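Local coordinates for trehalose monomycolate exporter MmpL3 (Mycobacterium tuberculosis, PDB 7NVH), which exports trehalose monomycolate, a precursor of mycobacterial outer-membrane lipids, probably across the inner membrane as a proton-driven transporter of the RND superfamily, at residues I250-F255 with A676-V681; P451-Q457 with S507-N513; A478-F482 with K524-L528; L637-E642 with L707-A711. One frame throughout, in Å; residues are numbered along the deposited sequence.

How the interactions relate
The four contacts fall into two distant pairs: a membrane pair, consistent with proton coupling, and a periplasmic pair building one subdomain. Interactions 1 and 4 lie in the transmembrane bundle, centres about 12 Å apart, joined by Asp251-Tyr641 and Tyr252-Asp640 hydrogen bonds. Interactions 2 and 3, about 14 Å apart between centres, belong to one ferredoxin-like periplasmic subdomain and share a core of Leu452, Leu454, Phe482 and Leu528. About 54 Å separates the centres of interactions 1 and 2. Along the chain, interactions 2 and 3 interleave and are nested inside interaction 1, whose segments come from the two family repeats; interaction 4, within the second, alternates with interaction 1, and those bonds tie it to the first.

Interaction 1. Residues I250-F255 with A676-V681; sequences IDYGLF and AAALIV
Transmembrane helices from the two halves of an RND-type bundle meet here, beside a buried Asp-Tyr pair consistent with the proton relay of this superfamily. Segments 250-255 and 676-681, both regular alpha-helix, run nearly antiparallel (158°) with axes 9.6 Å apart; the register is set by Asp251 and Ala677, whose CA atoms are 5.1 Å apart. Ile680 (rotamer mt) points at the partner helix, and its CD1 lies 3.6 Å from Ile250 CG2. Leu254 (tp), one turn after Ile250, packs with its CD2 3.6 Å from Ala676 CB and 3.8 Å from Ala677 CB, so that the small alanines give the leucine room. Asp251 (chi1 m) leaves its helix sideways and brings its carboxylate to the interface without a hydrogen bond to the other segment; Tyr641, from helix 624-654, is the partner of OD2. Contacts to the facing helix are by packing: Asp251 OD1 sits 3.3 Å from Ala677 CB, and Asp251 OD2 lies 3.1 Å from Val681 CG2.

Interaction 2. Residues P451-Q457 with S507-N513; sequences PLTLVIQ and SVRVLQN
Valines and long aliphatic chains form the apolar centre of this two-stranded antiparallel ladder. Val455 CG2 lies 3.8 Å from Val510 CG2, its directly paired neighbour, while Val455 CG1 reaches diagonally to Val508 CG1 at 3.7 Å; Val455 and Val508 adopt the t rotamer and Val510 the p rotamer. On the other face Ile456 CD1 (mt) meets Leu511 CD1 (mt) at 4.1 Å, again across a diagonal. Between these two faces the backbones of 451-457 and 508-513 are extended, Ser507 being the loop residue that leads in, with strand directions at 158° and axes 4.5 Å apart. The hydrogen-bonded pairs are Leu452-Asn513, Leu454-Leu511 and Ile456-Arg509, each doubly bonded: Leu452 N to Asn513 O is 2.6 Å and Asn513 N to Leu452 O 3.2 Å, Leu454 N to Leu511 O and Leu511 N to Leu454 O are both 2.9 Å, and Ile456 N to Arg509 O is 2.7 Å with Arg509 N to Ile456 O 2.9 Å. Between them stand the non-hydrogen-bonded pairs Thr453-Gln512, Val455-Val510 and Gln457-Val508. At the polar margin, Gln512 OE1 lies 3.9 Å from Thr453 CG2, and Arg509 forms a salt bridge with Glu495. These are the central strands of a ferredoxin-like sheet, flanked by strands 494-495 and 540-543; helix 466-476 packs on the Leu454-Ile456 face, and helix 49-61 meets the Val455-Val510 face.

Interaction 3. Residues A478-F482 with K524-L528; sequences AIGGF and KLTEL
This is a loop-on-helix packing contact in the periplasmic part of the protein, where the irregular segment 478-482, following helix 466-476, lies against the C-terminal turn of helix 521-528. Ile479 and Glu527 set the register, their CA atoms 7.4 Å apart. Ile479 (rotamer mt) points at the helix: its CD1 is 3.7 Å from Leu528 CD2, and its CG2 is 3.2 Å from Glu527 OE1. Phe482 (chi1 m) leaves the loop sideways, yet its ring tip reaches the same leucine, with CZ 3.6 Å from Leu528 CD1, so Leu528 (mt) receives both hydrophobic residues. Beside this apolar layer Lys524 extends its chain over the glycines, placing CE 3.1 Å from Gly480 O and 4.0 Å from Gly481 CA. The last bond (chi4 m) swings the ammonium towards Glu527, one turn on, and Lys524 NZ forms a salt bridge with Glu527 OE1 at 3.1 Å. Gly481 has a positive phi of 80°, and a CB there would collide with Lys524 CE; its lack of a side chain permits the close approach. Trp493 packs edge-to-face on Phe482, and Leu452 and Leu454 of the sheet lie against Leu528, packing that belongs to the hydrophobic core of a ferredoxin-like fold.

Interaction 4. Residues L637-E642 with L707-A711; sequences LSTDYE and LLLDA
Asp710 overlaps the backbone-proximal parts of Ser638 and Tyr641, its OD1 3.4 Å from Ser638 CB and its OD2 3.4 Å from Tyr641 CB, with a chi1 of -138° that lies between the usual wells. One turn earlier on the same helix, Leu707 (rotamer mp) fills the space beside the tyrosine: its CD2 stands 3.6 Å from Tyr641 CZ and 3.3 Å from Tyr641 OH, while its CD1 touches Leu637 CD2 at 3.5 Å. Both segments, 637-642 and 707-711, are alpha-helical and run nearly parallel, crossing at -23° with axes 10.1 Å apart; Ser638 and Asp710 are the nearest pair, CA to CA 6.3 Å. They belong to the tenth and twelfth transmembrane helices of the RND-type bundle, where buried acidic residues and tyrosines are consistent with a proton pathway. Tyr641 (chi1 m) is hydrogen-bonded through OH to Asp251 of the other repeat, just as neighbouring Asp640 pairs with Tyr252, and Ser638 OG bonds to Ser591. Towards the C-terminal end of segment 637-642 two carboxylates face each other, Glu642 OE2 and Asp710 OD2 at 3.5 Å, a like-charge approach in which Glu642 has a long, weak ion pair with Lys586 and Asp710 a weak hydrogen bond to Thr594.

Interaction 1. Residues I250-F255 with A676-V681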
loop_
_atom_site.group_PDB
_atom_site.type_symbol
_atom_site.label_atom_id
_atom_site.label_comp_id
_atom_site.label_asym_id
_atom_site.label_seq_id
_atom_site.Cartn_x
_atom_site.Cartn_y
_atom_site.Cartn_z
ATOM N N ILE A 250 13.790 -9.399 8.183
ATOM C CA ILE A 250 14.896 -9.207 9.106
ATOM C C ILE A 250 14.491 -9.555 10.536
ATOM O O ILE A 250 15.328 -10.020 11.314
ATOM C CB ILE A 250 15.429 -7.768 8.998
ATOM C CG1 ILE A 250 16.037 -7.545 7.614
ATOM C CG2 ILE A 250 16.478 -7.498 10.056
ATOM C CD1 ILE A 250 16.864 -6.288 7.501
ATOM N N ASP A 251 13.216 -9.376 10.899
ATOM C CA ASP A 251 12.753 -9.862 12.195
ATOM C C ASP A 251 12.909 -11.372 12.311
ATOM O O ASP A 251 13.318 -11.884 13.358
ATOM C CB ASP A 251 11.292 -9.486 12.423
ATOM C CG ASP A 251 11.084 -8.004 12.564
ATOM O OD1 ASP A 251 12.082 -7.267 12.702
ATOM O OD2 ASP A 251 9.911 -7.580 12.557
ATOM N N TYR A 252 12.552 -12.103 11.255
ATOM C CA TYR A 252 12.650 -13.558 11.293
ATOM C C TYR A 252 14.097 -13.996 11.464
ATOM O O TYR A 252 14.395 -14.900 12.258
ATOM C CB TYR A 252 12.057 -14.150 10.015
ATOM C CG TYR A 252 10.572 -13.913 9.853
ATOM C CD1 TYR A 252 9.807 -13.420 10.899
ATOM C CD2 TYR A 252 9.939 -14.169 8.647
ATOM C CE1 TYR A 252 8.457 -13.200 10.752
ATOM C CE2 TYR A 252 8.588 -13.951 8.491
ATOM C CZ TYR A 252 7.852 -13.467 9.546
ATOM O OH TYR A 252 6.505 -13.246 9.398
ATOM N N GLY A 253 15.010 -13.356 10.734
ATOM C CA GLY A 253 16.420 -13.642 10.916
ATOM C C GLY A 253 16.901 -13.294 12.308
ATOM O O GLY A 253 17.688 -14.032 12.900
ATOM N N LEU A 254 16.434 -12.169 12.849
ATOM C CA LEU A 254 16.759 -11.805 14.223
ATOM C C LEU A 254 16.372 -12.911 15.188
ATOM O O LEU A 254 17.195 -13.373 15.986
ATOM C CB LEU A 254 16.046 -10.507 14.595
ATOM C CG LEU A 254 16.574 -9.711 15.785
ATOM C CD1 LEU A 254 17.979 -9.223 15.545
ATOM C CD2 LEU A 254 15.646 -8.548 16.069
ATOM N N PHE A 255 15.118 -13.357 15.120
ATOM C CA PHE A 255 14.646 -14.364 16.061
ATOM C C PHE A 255 15.405 -15.673 15.904
ATOM O O PHE A 255 15.820 -16.278 16.899
ATOM C CB PHE A 255 13.144 -14.585 15.898
ATOM C CG PHE A 255 12.307 -13.554 16.593
ATOM C CD1 PHE A 255 11.903 -13.746 17.902
ATOM C CD2 PHE A 255 11.935 -12.391 15.947
ATOM C CE1 PHE A 255 11.138 -12.799 18.549
ATOM C CE2 PHE A 255 11.172 -11.440 16.589
ATOM C CZ PHE A 255 10.772 -11.644 17.891
ATOM N N ALA A 676 14.383 -5.139 19.583
ATOM C CA ALA A 676 15.232 -4.922 18.418
ATOM C C ALA A 676 14.446 -5.070 17.122
ATOM O O ALA A 676 14.647 -4.301 16.177
ATOM C CB ALA A 676 16.414 -5.888 18.444
ATOM N N ALA A 677 13.552 -6.059 17.052
ATOM C CA ALA A 677 12.743 -6.237 15.851
ATOM C C ALA A 677 11.817 -5.049 15.628
ATOM O O ALA A 677 11.650 -4.581 14.494
ATOM C CB ALA A 677 11.941 -7.533 15.949
ATOM N N ALA A 678 11.207 -4.548 16.703
ATOM C CA ALA A 678 10.357 -3.370 16.592
ATOM C C ALA A 678 11.156 -2.163 16.129
ATOM O O ALA A 678 10.689 -1.396 15.285
ATOM C CB ALA A 678 9.678 -3.083 17.929
ATOM N N LEU A 679 12.364 -1.980 16.666
ATOM C CA LEU A 679 13.203 -0.874 16.218
ATOM C C LEU A 679 13.573 -1.020 14.750
ATOM O O LEU A 679 13.601 -0.032 14.009
ATOM C CB LEU A 679 14.463 -0.781 17.075
ATOM C CG LEU A 679 14.272 -0.304 18.512
ATOM C CD1 LEU A 679 15.576 -0.404 19.282
ATOM C CD2 LEU A 679 13.749 1.118 18.525
ATOM N N ILE A 680 13.866 -2.244 14.310
ATOM C CA ILE A 680 14.256 -2.466 12.922
ATOM C C ILE A 680 13.111 -2.108 11.984
ATOM O O ILE A 680 13.293 -1.384 10.995
ATOM C CB ILE A 680 14.715 -3.921 12.725
ATOM C CG1 ILE A 680 16.172 -4.077 13.159
ATOM C CG2 ILE A 680 14.536 -4.351 11.279
ATOM C CD1 ILE A 680 16.680 -5.493 13.084
ATOM N N VAL A 681 11.907 -2.596 12.286
ATOM C CA VAL A 681 10.779 -2.284 11.414
ATOM C C VAL A 681 10.405 -0.812 11.515
ATOM O O VAL A 681 9.967 -0.211 10.529
ATOM C CB VAL A 681 9.576 -3.190 11.717
ATOM C CG1 VAL A 681 8.526 -3.036 10.635
ATOM C CG2 VAL A 681 10.020 -4.621 11.790
#

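Interaction 2. Residues P451-Q457 with S507-N513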
loop_
_atom_site.group_PDB
_atom_site.type_symbol
_atom_site.label_atom_id
_atom_site.label_comp_id
_atom_site.label_asym_id
_atom_site.label_seq_id
_atom_site.Cartn_x
_atom_site.Cartn_y
_atom_site.Cartn_z
ATOM N N PRO A 451 -16.332 15.952 -14.778
ATOM C CA PRO A 451 -17.760 15.797 -15.052
ATOM C C PRO A 451 -18.292 14.409 -14.726
ATOM O O PRO A 451 -17.548 13.439 -14.574
ATOM C CB PRO A 451 -17.838 16.062 -16.560
ATOM C CG PRO A 451 -16.556 15.514 -17.070
ATOM C CD PRO A 451 -15.523 15.755 -15.994
ATOM N N LEU A 452 -19.614 14.342 -14.619
ATOM C CA LEU A 452 -20.346 13.087 -14.545
ATOM C C LEU A 452 -20.955 12.815 -15.911
ATOM O O LEU A 452 -21.574 13.703 -16.502
ATOM C CB LEU A 452 -21.441 13.144 -13.481
ATOM C CG LEU A 452 -21.014 13.033 -12.020
ATOM C CD1 LEU A 452 -22.218 13.183 -11.112
ATOM C CD2 LEU A 452 -20.320 11.710 -11.770
ATOM N N THR A 453 -20.781 11.596 -16.410
ATOM C CA THR A 453 -21.157 11.252 -17.773
ATOM C C THR A 453 -22.303 10.251 -17.772
ATOM O O THR A 453 -22.221 9.207 -17.121
ATOM C CB THR A 453 -19.965 10.676 -18.536
ATOM O OG1 THR A 453 -19.790 9.302 -18.175
ATOM C CG2 THR A 453 -18.703 11.444 -18.201
ATOM N N LEU A 454 -23.364 10.573 -18.507
ATOM C CA LEU A 454 -24.470 9.656 -18.746
ATOM C C LEU A 454 -24.256 8.997 -20.099
ATOM O O LEU A 454 -24.162 9.690 -21.116
ATOM C CB LEU A 454 -25.812 10.383 -18.725
ATOM C CG LEU A 454 -26.125 11.318 -17.563
ATOM C CD1 LEU A 454 -27.302 12.203 -17.923
ATOM C CD2 LEU A 454 -26.418 10.526 -16.306
ATOM N N VAL A 455 -24.195 7.673 -20.116
ATOM C CA VAL A 455 -23.937 6.913 -21.332
ATOM C C VAL A 455 -25.254 6.307 -21.796
ATOM O O VAL A 455 -25.726 5.314 -21.238
ATOM C CB VAL A 455 -22.873 5.836 -21.107
ATOM C CG1 VAL A 455 -22.523 5.164 -22.415
ATOM C CG2 VAL A 455 -21.640 6.452 -20.489
ATOM N N ILE A 456 -25.838 6.899 -22.830
ATOM C CA ILE A 456 -27.099 6.452 -23.406
ATOM C C ILE A 456 -26.791 5.369 -24.426
ATOM O O ILE A 456 -25.907 5.544 -25.273
ATOM C CB ILE A 456 -27.849 7.628 -24.051
ATOM C CG1 ILE A 456 -28.204 8.668 -22.992
ATOM C CG2 ILE A 456 -29.091 7.149 -24.772
ATOM C CD1 ILE A 456 -28.463 10.039 -23.558
ATOM N N GLN A 457 -27.509 4.250 -24.354
ATOM C CA GLN A 457 -27.151 3.065 -25.124
ATOM C C GLN A 457 -28.383 2.212 -25.372
ATOM O O GLN A 457 -28.906 1.595 -24.441
ATOM C CB GLN A 457 -26.089 2.255 -24.382
ATOM C CG GLN A 457 -25.557 1.066 -25.134
ATOM C CD GLN A 457 -24.472 0.359 -24.362
ATOM O OE1 GLN A 457 -24.155 0.738 -23.236
ATOM N NE2 GLN A 457 -23.891 -0.671 -24.961
ATOM N N SER A 507 -25.087 3.796 -31.784
ATOM C CA SER A 507 -25.950 3.265 -30.740
ATOM C C SER A 507 -25.511 3.668 -29.342
ATOM O O SER A 507 -26.177 3.297 -28.373
ATOM C CB SER A 507 -26.011 1.740 -30.827
ATOM O OG SER A 507 -24.879 1.153 -30.215
ATOM N N VAL A 508 -24.412 4.403 -29.205
ATOM C CA VAL A 508 -23.950 4.888 -27.911
ATOM C C VAL A 508 -23.701 6.382 -28.023
ATOM O O VAL A 508 -22.929 6.823 -28.883
ATOM C CB VAL A 508 -22.676 4.171 -27.440
ATOM C CG1 VAL A 508 -22.359 4.557 -26.013
ATOM C CG2 VAL A 508 -22.833 2.670 -27.559
ATOM N N ARG A 509 -24.353 7.159 -27.163
ATOM C CA ARG A 509 -24.098 8.584 -27.030
ATOM C C ARG A 509 -23.926 8.907 -25.557
ATOM O O ARG A 509 -24.625 8.348 -24.710
ATOM C CB ARG A 509 -25.230 9.421 -27.624
ATOM C CG ARG A 509 -25.623 9.016 -29.027
ATOM C CD ARG A 509 -25.045 9.967 -30.051
ATOM N NE ARG A 509 -25.813 11.201 -30.149
ATOM C CZ ARG A 509 -26.896 11.345 -30.901
ATOM N NH1 ARG A 509 -27.347 10.327 -31.619
ATOM N NH2 ARG A 509 -27.533 12.505 -30.935
ATOM N N VAL A 510 -22.994 9.802 -25.251
ATOM C CA VAL A 510 -22.669 10.146 -23.874
ATOM C C VAL A 510 -22.750 11.656 -23.695
ATOM O O VAL A 510 -22.235 12.417 -24.522
ATOM C CB VAL A 510 -21.288 9.597 -23.464
ATOM C CG1 VAL A 510 -20.202 10.165 -24.328
ATOM C CG2 VAL A 510 -21.001 9.918 -22.013
ATOM N N LEU A 511 -23.437 12.083 -22.639
ATOM C CA LEU A 511 -23.520 13.470 -22.210
ATOM C C LEU A 511 -22.694 13.642 -20.944
ATOM O O LEU A 511 -22.317 12.668 -20.295
ATOM C CB LEU A 511 -24.973 13.875 -21.953
ATOM C CG LEU A 511 -26.015 13.440 -22.983
ATOM C CD1 LEU A 511 -27.395 13.892 -22.554
ATOM C CD2 LEU A 511 -25.681 13.984 -24.353
ATOM N N GLN A 512 -22.412 14.894 -20.584
ATOM C CA GLN A 512 -21.601 15.123 -19.396
ATOM C C GLN A 512 -21.784 16.540 -18.875
ATOM O O GLN A 512 -21.895 17.488 -19.655
ATOM C CB GLN A 512 -20.119 14.860 -19.683
ATOM C CG GLN A 512 -19.562 15.636 -20.854
ATOM C CD GLN A 512 -18.175 15.179 -21.240
ATOM O OE1 GLN A 512 -17.650 14.216 -20.682
ATOM N NE2 GLN A 512 -17.566 15.870 -22.193
ATOM N N ASN A 513 -21.827 16.665 -17.549
ATOM C CA ASN A 513 -21.674 17.930 -16.844
ATOM C C ASN A 513 -20.839 17.714 -15.596
ATOM O O ASN A 513 -20.863 16.640 -14.992
ATOM C CB ASN A 513 -23.001 18.558 -16.407
ATOM C CG ASN A 513 -23.475 19.635 -17.343
ATOM O OD1 ASN A 513 -22.771 20.022 -18.273
ATOM N ND2 ASN A 513 -24.656 20.170 -17.070
#

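Interaction 3. Residues A478-F482 with K524-L528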
loop_
_atom_site.group_PDB
_atom_site.type_symbol
_atom_site.label_atom_id
_atom_site.label_comp_id
_atom_site.label_asym_id
_atom_site.label_seq_id
_atom_site.Cartn_x
_atom_site.Cartn_y
_atom_site.Cartn_z
ATOM N N ALA A 478 -33.505 17.962 -14.187
ATOM C CA ALA A 478 -34.402 18.199 -13.066
ATOM C C ALA A 478 -33.685 17.913 -11.756
ATOM O O ALA A 478 -34.343 17.792 -10.716
ATOM C CB ALA A 478 -35.668 17.348 -13.177
ATOM N N ILE A 479 -32.363 17.784 -11.787
ATOM C CA ILE A 479 -31.540 17.534 -10.614
ATOM C C ILE A 479 -30.587 18.710 -10.473
ATOM O O ILE A 479 -29.813 19.002 -11.393
ATOM C CB ILE A 479 -30.769 16.212 -10.739
ATOM C CG1 ILE A 479 -31.736 15.063 -11.012
ATOM C CG2 ILE A 479 -29.957 15.943 -9.488
ATOM C CD1 ILE A 479 -31.061 13.806 -11.498
ATOM N N GLY A 480 -30.640 19.386 -9.329
ATOM C CA GLY A 480 -29.819 20.553 -9.105
ATOM C C GLY A 480 -28.369 20.198 -8.844
ATOM O O GLY A 480 -27.955 19.042 -8.893
ATOM N N GLY A 481 -27.579 21.233 -8.580
ATOM C CA GLY A 481 -26.191 21.041 -8.218
ATOM C C GLY A 481 -25.242 20.790 -9.365
ATOM O O GLY A 481 -24.105 20.372 -9.121
ATOM N N PHE A 482 -25.660 21.029 -10.603
ATOM C CA PHE A 482 -24.817 20.813 -11.770
ATOM C C PHE A 482 -24.403 22.151 -12.367
ATOM O O PHE A 482 -25.180 23.110 -12.366
ATOM C CB PHE A 482 -25.533 19.957 -12.815
ATOM C CG PHE A 482 -25.611 18.505 -12.449
ATOM C CD1 PHE A 482 -24.462 17.745 -12.342
ATOM C CD2 PHE A 482 -26.828 17.903 -12.201
ATOM C CE1 PHE A 482 -24.524 16.416 -12.001
ATOM C CE2 PHE A 482 -26.896 16.571 -11.860
ATOM C CZ PHE A 482 -25.741 15.828 -11.759
ATOM N N LYS A 524 -25.899 12.897 -5.345
ATOM C CA LYS A 524 -26.515 13.113 -6.647
ATOM C C LYS A 524 -26.184 12.032 -7.663
ATOM O O LYS A 524 -26.864 11.944 -8.690
ATOM C CB LYS A 524 -26.103 14.478 -7.200
ATOM C CG LYS A 524 -26.417 15.604 -6.239
ATOM C CD LYS A 524 -26.562 16.932 -6.935
ATOM C CE LYS A 524 -27.387 17.877 -6.082
ATOM N NZ LYS A 524 -28.794 17.409 -5.962
ATOM N N LEU A 525 -25.166 11.209 -7.407
ATOM C CA LEU A 525 -24.944 10.031 -8.237
ATOM C C LEU A 525 -26.110 9.063 -8.123
ATOM O O LEU A 525 -26.529 8.460 -9.117
ATOM C CB LEU A 525 -23.638 9.351 -7.834
ATOM C CG LEU A 525 -23.299 8.054 -8.559
ATOM C CD1 LEU A 525 -23.013 8.334 -10.018
ATOM C CD2 LEU A 525 -22.117 7.373 -7.898
ATOM N N THR A 526 -26.647 8.896 -6.913
ATOM C CA THR A 526 -27.836 8.074 -6.733
ATOM C C THR A 526 -29.058 8.718 -7.373
ATOM O O THR A 526 -29.933 8.012 -7.886
ATOM C CB THR A 526 -28.078 7.828 -5.245
ATOM O OG1 THR A 526 -26.949 7.146 -4.685
ATOM C CG2 THR A 526 -29.320 6.982 -5.033
ATOM N N GLU A 527 -29.135 10.050 -7.354
ATOM C CA GLU A 527 -30.240 10.736 -8.014
ATOM C C GLU A 527 -30.178 10.547 -9.524
ATOM O O GLU A 527 -31.217 10.444 -10.186
ATOM C CB GLU A 527 -30.223 12.221 -7.658
ATOM C CG GLU A 527 -30.606 12.518 -6.217
ATOM C CD GLU A 527 -31.163 13.917 -6.033
ATOM O OE1 GLU A 527 -30.505 14.883 -6.472
ATOM O OE2 GLU A 527 -32.257 14.052 -5.447
ATOM N N LEU A 528 -28.968 10.513 -10.086
ATOM C CA LEU A 528 -28.821 10.252 -11.514
ATOM C C LEU A 528 -29.110 8.794 -11.846
ATOM O O LEU A 528 -29.771 8.499 -12.847
ATOM C CB LEU A 528 -27.416 10.631 -11.978
ATOM C CG LEU A 528 -27.181 12.107 -12.285
ATOM C CD1 LEU A 528 -25.727 12.339 -12.644
ATOM C CD2 LEU A 528 -28.091 12.558 -13.410
#

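Interaction 4. Residues L637-E642 with L707-A711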
loop_
_atom_site.group_PDB
_atom_site.type_symbol
_atom_site.label_atom_id
_atom_site.label_comp_id
_atom_site.label_asym_id
_atom_site.label_seq_id
_atom_site.Cartn_x
_atom_site.Cartn_y
_atom_site.Cartn_z
ATOM N N LEU A 637 0.818 -8.068 11.278
ATOM C CA LEU A 637 2.075 -7.858 11.984
ATOM C C LEU A 637 1.879 -7.778 13.495
ATOM O O LEU A 637 2.744 -8.238 14.253
ATOM C CB LEU A 637 2.768 -6.605 11.449
ATOM C CG LEU A 637 4.248 -6.467 11.796
ATOM C CD1 LEU A 637 4.946 -7.804 11.650
ATOM C CD2 LEU A 637 4.889 -5.463 10.864
ATOM N N SER A 638 0.756 -7.224 13.957
ATOM C CA SER A 638 0.455 -7.282 15.380
ATOM C C SER A 638 0.281 -8.723 15.840
ATOM O O SER A 638 0.770 -9.102 16.911
ATOM C CB SER A 638 -0.794 -6.459 15.687
ATOM O OG SER A 638 -1.964 -7.227 15.489
ATOM N N THR A 639 -0.396 -9.551 15.037
ATOM C CA THR A 639 -0.494 -10.964 15.382
ATOM C C THR A 639 0.870 -11.641 15.358
ATOM O O THR A 639 1.123 -12.541 16.162
ATOM C CB THR A 639 -1.455 -11.683 14.438
ATOM O OG1 THR A 639 -1.183 -11.293 13.088
ATOM C CG2 THR A 639 -2.893 -11.340 14.781
ATOM N N ASP A 640 1.765 -11.213 14.491
ATOM C CA ASP A 640 3.110 -11.807 14.480
ATOM C C ASP A 640 3.746 -11.485 15.807
ATOM O O ASP A 640 4.192 -12.383 16.458
ATOM C CB ASP A 640 3.961 -11.254 13.363
ATOM C CG ASP A 640 3.677 -11.912 12.037
ATOM O OD1 ASP A 640 2.595 -12.498 11.908
ATOM O OD2 ASP A 640 4.544 -11.834 11.156
ATOM N N TYR A 641 3.748 -10.240 16.201
ATOM C CA TYR A 641 4.435 -9.894 17.440
ATOM C C TYR A 641 3.807 -10.603 18.633
ATOM O O TYR A 641 4.515 -11.022 19.556
ATOM C CB TYR A 641 4.454 -8.381 17.633
ATOM C CG TYR A 641 5.568 -7.716 16.859
ATOM C CD1 TYR A 641 5.741 -7.965 15.506
ATOM C CD2 TYR A 641 6.462 -6.863 17.485
ATOM C CE1 TYR A 641 6.759 -7.372 14.795
ATOM C CE2 TYR A 641 7.487 -6.263 16.782
ATOM C CZ TYR A 641 7.629 -6.523 15.436
ATOM O OH TYR A 641 8.647 -5.931 14.725
ATOM N N GLU A 642 2.482 -10.773 18.619
ATOM C CA GLU A 642 1.842 -11.570 19.660
ATOM C C GLU A 642 2.346 -13.007 19.639
ATOM O O GLU A 642 2.578 -13.602 20.695
ATOM C CB GLU A 642 0.323 -11.537 19.504
ATOM C CG GLU A 642 -0.288 -10.156 19.635
ATOM C CD GLU A 642 -0.309 -9.667 21.066
ATOM O OE1 GLU A 642 -0.610 -10.476 21.968
ATOM O OE2 GLU A 642 -0.022 -8.472 21.288
ATOM N N LEU A 707 3.293 -0.917 15.351
ATOM C CA LEU A 707 4.354 -1.644 16.043
ATOM C C LEU A 707 4.833 -0.918 17.291
ATOM O O LEU A 707 5.190 -1.572 18.276
ATOM C CB LEU A 707 5.524 -1.943 15.109
ATOM C CG LEU A 707 5.276 -3.116 14.154
ATOM C CD1 LEU A 707 4.278 -2.809 13.053
ATOM C CD2 LEU A 707 6.582 -3.621 13.585
ATOM N N LEU A 708 4.835 0.415 17.291
ATOM C CA LEU A 708 5.171 1.141 18.510
ATOM C C LEU A 708 4.209 0.772 19.627
ATOM O O LEU A 708 4.630 0.459 20.745
ATOM C CB LEU A 708 5.160 2.648 18.242
ATOM C CG LEU A 708 5.562 3.642 19.339
ATOM C CD1 LEU A 708 6.044 4.930 18.700
ATOM C CD2 LEU A 708 4.416 3.951 20.295
ATOM N N LEU A 709 2.907 0.765 19.333
ATOM C CA LEU A 709 1.938 0.353 20.340
ATOM C C LEU A 709 2.170 -1.103 20.720
ATOM O O LEU A 709 2.351 -1.424 21.898
ATOM C CB LEU A 709 0.519 0.547 19.811
ATOM C CG LEU A 709 -0.003 1.983 19.814
ATOM C CD1 LEU A 709 -1.253 2.092 18.962
ATOM C CD2 LEU A 709 -0.276 2.446 21.234
ATOM N N ASP A 710 2.214 -2.013 19.757
ATOM C CA ASP A 710 2.316 -3.471 20.037
ATOM C C ASP A 710 3.621 -3.878 20.698
ATOM O O ASP A 710 3.669 -4.966 21.232
ATOM C CB ASP A 710 2.258 -4.304 18.768
ATOM C CG ASP A 710 1.407 -5.551 18.907
ATOM O OD1 ASP A 710 0.176 -5.437 18.765
ATOM O OD2 ASP A 710 1.981 -6.624 19.166
ATOM N N ALA A 711 4.636 -3.056 20.657
ATOM C CA ALA A 711 5.871 -3.409 21.332
ATOM C C ALA A 711 6.207 -2.572 22.554
ATOM O O ALA A 711 7.076 -2.977 23.333
ATOM C CB ALA A 711 7.023 -3.309 20.325
#